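Local atomic coordinates of glycerate 2-kinase (Pyrococcus horikoshii, PDB entry 1X3L), a protein that catalyses the ATP-dependent phosphorylation of D-glycerate to 2-phosphoglycerate and can also draw its phosphate from other nucleotides or from pyrophosphate. Residues A[19-24]-A[423-428]; A[363-368]-A[428-433]. All coordinates share one frame; numbering follows the deposited sequence.

Contact 1 of 2, residues A[19-24]-A[423-428]; sequences KAADPY and TNVNSI
Thr-423 meets Ala-21 with both branches of its side chain, one polar and one apolar, and these two residues contribute most of the surface buried here. The hydroxyl is the donor: Thr-423 OG1 donates a hydrogen bond to Ala-21 O over 2.7 Å. With OG1 anti to its own backbone N (chi1 -175°), the oxygen is carried out to the carbonyl of Ala-21, which it approaches from above the carbonyl plane, about 40° out of it. The methyl branch meets the same residue at another point, Thr-423 CG2 lying 3.9 Å from Ala-21 CB. Val-425 reaches that methyl too, with Val-425 CG2 3.8 Å from Ala-21 CB and the other branch only slightly farther off. A beta-branched residue suits both loop positions, because its two branches spread close to the backbone and cover a small partner; alanine suits the other side, where its methyl is also covered by Ser-271 of helix 268-281. Pro-23 closes the patch, its ring crossing the threonine side chain obliquely with Pro-23 CD 3.8 Å from Thr-423 CB.

The segment 19-24 is the turn joining helix 6-20 to helix 23-30. Asp-22 is the N-cap of the second helix, its OD2 accepting from Arg-25 N. Pro-23, in the first turn of that helix, also rests on Ala-59, Glu-62 and Met-63, and its side chain lies about 8 Å from that of Lys-58, a substrate-binding residue by similarity. Because the one hydrogen bond across the contact ends on a backbone oxygen, with small apolar contacts beside it, the turn is held against the loop leading into strand 427-435 while little is asked of the side chains of 19-24.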
loop_
_atom_site.group_PDB
_atom_site.type_symbol
_atom_site.label_atom_id
_atom_site.label_comp_id
_atom_site.label_asym_id
_atom_site.label_seq_id
_atom_site.Cartn_x
_atom_site.Cartn_y
_atom_site.Cartn_z
ATOM N N LYS A 19 5.857 3.204 11.965
ATOM C CA LYS A 19 5.625 2.052 12.839
ATOM C C LYS A 19 4.232 1.459 12.623
ATOM O O LYS A 19 4.062 0.243 12.612
ATOM C CB LYS A 19 5.776 2.448 14.311
ATOM C CG LYS A 19 7.181 2.870 14.716
ATOM C CD LYS A 19 7.208 3.328 16.171
ATOM C CE LYS A 19 8.557 3.919 16.544
ATOM N NZ LYS A 19 8.563 4.457 17.943
ATOM N N ALA A 20 3.238 2.322 12.452
ATOM C CA ALA A 20 1.865 1.865 12.241
ATOM C C ALA A 20 1.719 1.149 10.895
ATOM O O ALA A 20 0.733 0.447 10.661
ATOM C CB ALA A 20 0.905 3.048 12.311
ATOM N N ALA A 21 2.701 1.338 10.013
ATOM C CA ALA A 21 2.672 0.705 8.698
ATOM C C ALA A 21 3.604 -0.503 8.614
ATOM O O ALA A 21 3.648 -1.185 7.591
ATOM C CB ALA A 21 3.033 1.719 7.615
ATOM N N ASP A 22 4.350 -0.766 9.683
ATOM C CA ASP A 22 5.255 -1.911 9.706
ATOM C C ASP A 22 4.422 -3.186 9.632
ATOM O O ASP A 22 3.539 -3.404 10.467
ATOM C CB ASP A 22 6.086 -1.918 10.990
ATOM C CG ASP A 22 7.011 -3.115 11.070
ATOM O OD1 ASP A 22 7.894 -3.231 10.201
ATOM O OD2 ASP A 22 6.851 -3.946 11.990
ATOM N N PRO A 23 4.692 -4.051 8.639
ATOM C CA PRO A 23 3.929 -5.296 8.492
ATOM C C PRO A 23 3.843 -6.127 9.771
ATOM O O PRO A 23 2.757 -6.543 10.173
ATOM C CB PRO A 23 4.658 -6.018 7.365
ATOM C CG PRO A 23 5.167 -4.878 6.521
ATOM C CD PRO A 23 5.704 -3.930 7.573
ATOM N N TYR A 24 4.985 -6.361 10.410
ATOM C CA TYR A 24 5.014 -7.135 11.644
ATOM C C TYR A 24 4.181 -6.455 12.741
ATOM O O TYR A 24 3.279 -7.068 13.315
ATOM C CB TYR A 24 6.461 -7.314 12.118
ATOM C CG TYR A 24 6.591 -8.151 13.365
ATOM C CD1 TYR A 24 6.534 -9.545 13.306
ATOM C CD2 TYR A 24 6.735 -7.549 14.615
ATOM C CE1 TYR A 24 6.615 -10.319 14.459
ATOM C CE2 TYR A 24 6.815 -8.312 15.774
ATOM C CZ TYR A 24 6.754 -9.697 15.687
ATOM O OH TYR A 24 6.818 -10.451 16.833
ATOM N N THR A 423 8.132 -1.214 4.355
ATOM C CA THR A 423 6.704 -1.121 4.064
ATOM C C THR A 423 6.387 -0.072 3.003
ATOM O O THR A 423 7.293 0.545 2.432
ATOM C CB THR A 423 5.899 -0.800 5.341
ATOM O OG1 THR A 423 4.498 -0.822 5.036
ATOM C CG2 THR A 423 6.291 0.569 5.897
ATOM N N ASN A 424 5.099 0.117 2.734
ATOM C CA ASN A 424 4.665 1.095 1.748
ATOM C C ASN A 424 3.170 1.368 1.788
ATOM O O ASN A 424 2.361 0.549 1.345
ATOM C CB ASN A 424 5.064 0.647 0.334
ATOM C CG ASN A 424 4.565 1.597 -0.746
ATOM O OD1 ASN A 424 4.315 2.775 -0.491
ATOM N ND2 ASN A 424 4.432 1.088 -1.966
ATOM N N VAL A 425 2.806 2.521 2.341
ATOM C CA VAL A 425 1.411 2.929 2.396
ATOM C C VAL A 425 1.336 4.334 1.811
ATOM O O VAL A 425 0.499 5.145 2.196
ATOM C CB VAL A 425 0.848 2.909 3.839
ATOM C CG1 VAL A 425 0.817 1.469 4.351
ATOM C CG2 VAL A 425 1.684 3.783 4.750
ATOM N N ASN A 426 2.242 4.594 0.872
ATOM C CA ASN A 426 2.372 5.851 0.127
ATOM C C ASN A 426 2.847 7.025 1.005
ATOM O O ASN A 426 3.553 6.853 1.991
ATOM C CB ASN A 426 1.015 6.182 -0.493
ATOM C CG ASN A 426 0.734 5.226 -1.624
ATOM O OD1 ASN A 426 1.595 4.921 -2.444
ATOM N ND2 ASN A 426 -0.518 4.740 -1.659
ATOM N N SER A 427 2.486 8.249 0.631
ATOM C CA SER A 427 3.018 9.422 1.321
ATOM C C SER A 427 2.123 10.189 2.273
ATOM O O SER A 427 0.896 10.151 2.177
ATOM C CB SER A 427 3.576 10.401 0.288
ATOM O OG SER A 427 4.591 9.789 -0.487
ATOM N N ILE A 428 2.770 10.915 3.183
ATOM C CA ILE A 428 2.073 11.726 4.166
ATOM C C ILE A 428 2.773 13.059 4.365
ATOM O O ILE A 428 4.009 13.130 4.377
ATOM C CB ILE A 428 2.014 11.032 5.538
ATOM C CG1 ILE A 428 1.316 9.680 5.413
ATOM C CG2 ILE A 428 1.299 11.937 6.545
ATOM C CD1 ILE A 428 1.380 8.829 6.678
#

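Contact 2 of 2, residues A[363-368]-A[428-433]; sequences VAFDTD and IVIAIV
Phe-365 and Ile-428 form a hydrogen-bonded pair of the antiparallel strands 359-366 and 427-435, neighbours within a mixed beta sheet. Over residues 363-366 and 428-433 the directions lie 165° apart, and reciprocal bonds join the pair, Phe-365 N reaching Ile-428 O at 3.0 Å. From Phe-365 CB, chi1 of 63° places CG between the backbone N and the carbonyl carbon, 4.1 Å from Ile-428 O. CD2 comes closer, 3.4 Å from Ile-428 O. CE2, the next atom outward, still lies near that oxygen and Ile-428 CB, and meets Ile-430 CD1 at 4.1 Å; this methyl sits at the ring edge, near its plane. At the tip, CZ packs 4.0 Å from Ile-428 CB. A flat, wide side chain can thus span two isoleucines of the neighbouring strand; an alanine here would probably open a gap beside Ile-428 CB and the Ile-430 methyl.

Val-363 lies on the same face, next to Ile-430 and pointing the same way, with Val-363 CG1 3.6 Å from Ile-430 CB. Beta-branched residues suit such extended backbone, and here they meet helices 6-20 and 268-281. Ala-364 and Val-429 are a non-hydrogen-bonded pair on the other face, under helix 343-351, where Ala-364 CB, a small methyl, and Val-429 CG2 touch at 3.9 Å. Between the bonded pairs the alpha carbons take a share too: the CA-H of Val-429 points to Val-363 O, the carbon lying 3.4 Å from the oxygen.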
loop_
_atom_site.group_PDB
_atom_site.type_symbol
_atom_site.label_atom_id
_atom_site.label_comp_id
_atom_site.label_asym_id
_atom_site.label_seq_id
_atom_site.Cartn_x
_atom_site.Cartn_y
_atom_site.Cartn_z
ATOM N N VAL A 363 6.631 18.465 7.034
ATOM C CA VAL A 363 7.472 17.341 6.667
ATOM C C VAL A 363 6.633 16.458 5.749
ATOM O O VAL A 363 5.531 16.041 6.110
ATOM C CB VAL A 363 7.973 16.555 7.918
ATOM C CG1 VAL A 363 6.809 16.092 8.768
ATOM C CG2 VAL A 363 8.817 15.368 7.475
ATOM N N ALA A 364 7.137 16.219 4.542
ATOM C CA ALA A 364 6.441 15.389 3.556
ATOM C C ALA A 364 7.357 14.205 3.268
ATOM O O ALA A 364 8.526 14.393 2.948
ATOM C CB ALA A 364 6.190 16.186 2.278
ATOM N N PHE A 365 6.830 12.991 3.375
ATOM C CA PHE A 365 7.658 11.818 3.153
ATOM C C PHE A 365 6.899 10.635 2.578
ATOM O O PHE A 365 5.698 10.493 2.784
ATOM C CB PHE A 365 8.311 11.403 4.477
ATOM C CG PHE A 365 7.323 10.994 5.536
ATOM C CD1 PHE A 365 7.113 9.649 5.832
ATOM C CD2 PHE A 365 6.588 11.951 6.228
ATOM C CE1 PHE A 365 6.184 9.264 6.804
ATOM C CE2 PHE A 365 5.657 11.578 7.199
ATOM C CZ PHE A 365 5.456 10.232 7.485
ATOM N N ASP A 366 7.623 9.783 1.862
ATOM C CA ASP A 366 7.050 8.582 1.271
ATOM C C ASP A 366 7.376 7.452 2.250
ATOM O O ASP A 366 8.545 7.244 2.590
ATOM C CB ASP A 366 7.709 8.299 -0.081
ATOM C CG ASP A 366 6.868 7.400 -0.963
ATOM O OD1 ASP A 366 6.380 6.359 -0.472
ATOM O OD2 ASP A 366 6.703 7.734 -2.157
ATOM N N THR A 367 6.357 6.729 2.705
ATOM C CA THR A 367 6.579 5.653 3.662
ATOM C C THR A 367 7.396 4.481 3.126
ATOM O O THR A 367 7.791 3.613 3.901
ATOM C CB THR A 367 5.249 5.103 4.231
ATOM O OG1 THR A 367 4.420 4.643 3.157
ATOM C CG2 THR A 367 4.515 6.199 5.018
ATOM N N ASP A 368 7.656 4.434 1.819
ATOM C CA ASP A 368 8.456 3.324 1.309
ATOM C C ASP A 368 9.947 3.622 1.407
ATOM O O ASP A 368 10.772 2.805 1.009
ATOM C CB ASP A 368 8.073 2.937 -0.132
ATOM C CG ASP A 368 8.442 3.988 -1.158
ATOM O OD1 ASP A 368 9.314 4.840 -0.888
ATOM O OD2 ASP A 368 7.862 3.943 -2.262
ATOM N N ILE A 428 2.770 10.915 3.183
ATOM C CA ILE A 428 2.073 11.726 4.166
ATOM C C ILE A 428 2.773 13.059 4.365
ATOM O O ILE A 428 4.009 13.130 4.377
ATOM C CB ILE A 428 2.014 11.032 5.538
ATOM C CG1 ILE A 428 1.316 9.680 5.413
ATOM C CG2 ILE A 428 1.299 11.937 6.545
ATOM C CD1 ILE A 428 1.380 8.829 6.678
ATOM N N VAL A 429 1.974 14.110 4.507
ATOM C CA VAL A 429 2.492 15.438 4.757
ATOM C C VAL A 429 1.982 15.837 6.132
ATOM O O VAL A 429 0.781 15.784 6.393
ATOM C CB VAL A 429 1.967 16.484 3.750
ATOM C CG1 VAL A 429 2.591 17.836 4.058
ATOM C CG2 VAL A 429 2.297 16.064 2.314
ATOM N N ILE A 430 2.888 16.215 7.019
ATOM C CA ILE A 430 2.472 16.636 8.345
ATOM C C ILE A 430 2.775 18.124 8.471
ATOM O O ILE A 430 3.913 18.542 8.256
ATOM C CB ILE A 430 3.239 15.879 9.445
ATOM C CG1 ILE A 430 3.029 14.368 9.294
ATOM C CG2 ILE A 430 2.761 16.341 10.819
ATOM C CD1 ILE A 430 3.816 13.529 10.325
ATOM N N ALA A 431 1.760 18.924 8.789
ATOM C CA ALA A 431 1.959 20.361 8.956
ATOM C C ALA A 431 1.718 20.720 10.419
ATOM O O ALA A 431 0.656 20.436 10.977
ATOM C CB ALA A 431 1.004 21.144 8.049
ATOM N N ILE A 432 2.707 21.344 11.046
ATOM C CA ILE A 432 2.585 21.708 12.448
ATOM C C ILE A 432 2.656 23.211 12.654
ATOM O O ILE A 432 3.538 23.875 12.116
ATOM C CB ILE A 432 3.713 21.064 13.290
ATOM C CG1 ILE A 432 3.727 19.549 13.081
ATOM C CG2 ILE A 432 3.524 21.411 14.763
ATOM C CD1 ILE A 432 4.945 18.864 13.672
ATOM N N VAL A 433 1.708 23.750 13.414
ATOM C CA VAL A 433 1.717 25.174 13.741
ATOM C C VAL A 433 1.638 25.223 15.265
ATOM O O VAL A 433 0.661 24.778 15.860
ATOM C CB VAL A 433 0.524 25.930 13.136
ATOM C CG1 VAL A 433 0.659 27.421 13.433
ATOM C CG2 VAL A 433 0.460 25.701 11.632
#

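How the contacts relate
Both contacts use strand 427-435 and share Ile-428, but they serve different levels of the fold. Contact 2 lies within the mixed sheet, where every touching residue is buried and paired backbone bonds and close-set apolar side chains dominate. Contact 1 lies nearer the centre of the chain, just before the strand begins, yet its Thr-423 and Asp-22 are partly exposed; it is smaller, and a side-chain hydroxyl replaces the regular backbone bonding. Thr-367 joins the two, its OG1 lying 2.6 Å from Asn-426 O and 2.8 Å from Val-425 N, both probable hydrogen bonds. Helix 6-20 connects them as well, covering the Phe-365 face of contact 2 before running into the turn of contact 1.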